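Local coordinates for aminotransferase, class III (Thermomicrobium roseum, PDB 6IO1) that catalyses (S)-enantioselective omega-transamination with a pyridoxal phosphate cofactor and is heat-stable, at the interface of chains A and B. Residues are numbered along the deposited sequence; one frame, centred on the assembly and turned at random. Chains: chain A/B, Aminotransferase, class III.

The interface of chains A and B. Residues chain A 6, 11, 36-38; chain B 82-83, 93-95.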
# COMPACT_ATOMS: atom_id res chain seq x y z
N TRP A 6 1.62 -30.71 5.97
CA TRP A 6 2.68 -29.79 5.60
C TRP A 6 4.04 -30.44 5.82
O TRP A 6 4.20 -31.32 6.67
CB TRP A 6 2.55 -28.49 6.39
CG TRP A 6 1.16 -27.95 6.26
CD1 TRP A 6 0.14 -28.12 7.15
CD2 TRP A 6 0.63 -27.21 5.16
NE1 TRP A 6 -1.00 -27.51 6.67
CE2 TRP A 6 -0.72 -26.94 5.46
CE3 TRP A 6 1.17 -26.73 3.96
CZ2 TRP A 6 -1.54 -26.21 4.60
CZ3 TRP A 6 0.35 -26.01 3.11
CH2 TRP A 6 -0.98 -25.76 3.43
N LEU A 11 9.34 -26.07 4.29
CA LEU A 11 8.87 -24.69 4.38
C LEU A 11 9.90 -23.81 5.08
O LEU A 11 10.15 -22.68 4.65
CB LEU A 11 7.53 -24.64 5.11
CG LEU A 11 6.36 -25.25 4.34
CD1 LEU A 11 5.15 -25.45 5.23
CD2 LEU A 11 6.00 -24.39 3.13
N VAL A 36 5.84 -21.04 11.01
CA VAL A 36 4.99 -21.16 9.83
C VAL A 36 3.59 -21.54 10.30
O VAL A 36 3.37 -22.66 10.78
CB VAL A 36 5.54 -22.19 8.84
CG1 VAL A 36 4.66 -22.26 7.60
CG2 VAL A 36 6.98 -21.85 8.47
N LEU A 37 2.64 -20.63 10.14
CA LEU A 37 1.25 -20.86 10.51
C LEU A 37 0.46 -21.26 9.27
O LEU A 37 0.57 -20.61 8.22
CB LEU A 37 0.64 -19.61 11.15
CG LEU A 37 1.34 -19.13 12.42
CD1 LEU A 37 0.65 -17.89 12.98
CD2 LEU A 37 1.39 -20.23 13.46
N VAL A 38 -0.33 -22.32 9.39
CA VAL A 38 -0.97 -22.94 8.23
C VAL A 38 -2.48 -22.99 8.34
O VAL A 38 -3.15 -23.24 7.32
CB VAL A 38 -0.43 -24.37 7.99
CG1 VAL A 38 1.09 -24.38 8.01
CG2 VAL A 38 -0.99 -25.32 9.04
N ARG B 82 -9.05 -21.71 5.07
CA ARG B 82 -7.98 -22.33 5.86
C ARG B 82 -7.36 -21.33 6.84
O ARG B 82 -7.31 -21.59 8.05
CB ARG B 82 -6.92 -22.91 4.93
CG ARG B 82 -5.74 -23.52 5.66
CD ARG B 82 -4.84 -24.27 4.70
NE ARG B 82 -5.60 -24.96 3.67
CZ ARG B 82 -5.09 -25.38 2.52
NH1 ARG B 82 -3.81 -25.18 2.25
NH2 ARG B 82 -5.86 -26.00 1.64
N VAL B 83 -6.89 -20.19 6.34
CA VAL B 83 -6.45 -19.06 7.14
C VAL B 83 -6.31 -17.86 6.21
O VAL B 83 -5.66 -17.93 5.17
CB VAL B 83 -5.13 -19.36 7.89
CG1 VAL B 83 -4.00 -19.70 6.92
CG2 VAL B 83 -4.75 -18.19 8.78
N ALA B 93 5.15 -16.62 9.04
CA ALA B 93 4.91 -16.79 7.61
C ALA B 93 3.85 -17.87 7.41
O ALA B 93 3.61 -18.70 8.28
CB ALA B 93 6.19 -17.15 6.86
N SER B 94 3.23 -17.83 6.24
CA SER B 94 2.28 -18.83 5.78
C SER B 94 2.85 -19.62 4.61
O SER B 94 3.77 -19.15 3.92
CB SER B 94 0.96 -18.17 5.37
OG SER B 94 1.08 -17.50 4.13
N PRO B 95 2.35 -20.83 4.36
CA PRO B 95 2.88 -21.65 3.26
C PRO B 95 2.78 -20.98 1.90
O PRO B 95 3.74 -21.05 1.12
CB PRO B 95 2.02 -22.92 3.33
CG PRO B 95 1.66 -23.02 4.77
CD PRO B 95 1.46 -21.61 5.24
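With CG anti to its carbonyl carbon (chi1 -51°), A:Trp6 offers one face of its indole to the CG and CB rim of B:Pro95, the two side chains crossing at about a right angle, while A:Val38 turns its CG1 methyl onto the same proline. The result is a worked example of how a proline at a helix start can serve as a hydrophobic knob in a dimer of class III aminotransferase subunits. B:Pro95, first residue of helix 95-107, points its CG at the six-membered ring of A:Trp6, 3.9 Å from the centroid, in a CH-pi contact. A:Val38 CB lies against the same indole face, and its CG1 meets B:Pro95 CG at 3.6 Å. A:Val36 CG1 and A:Leu11 CD2 touch the proline more loosely. At the far rim of the indole, B:Arg82 arrives tip to tip, a bend at chi3 (-37°) bringing its guanidinium NH1 to 3.4 Å from A:Trp6 CZ2. The guanidinium is tilted 61° from the ring plane, and CD lies 3.8 Å from A:Trp6 CZ2. An alanine in place of A:Trp6 would probably leave B:Pro95 without its aromatic cover and the B:Arg82 guanidinium freer to turn. Next to this cluster the backbones pair, which probably helps to fix the register of the subunits: A:Val36 and B:Ala93 form a parallel beta bridge, and two-fold symmetry repeats the whole contact. Beside the bridge, A:Leu37 N donates a hydrogen bond to B:Ala93 O, 2.8 Å long, with the donor nearly in line with the carbonyl.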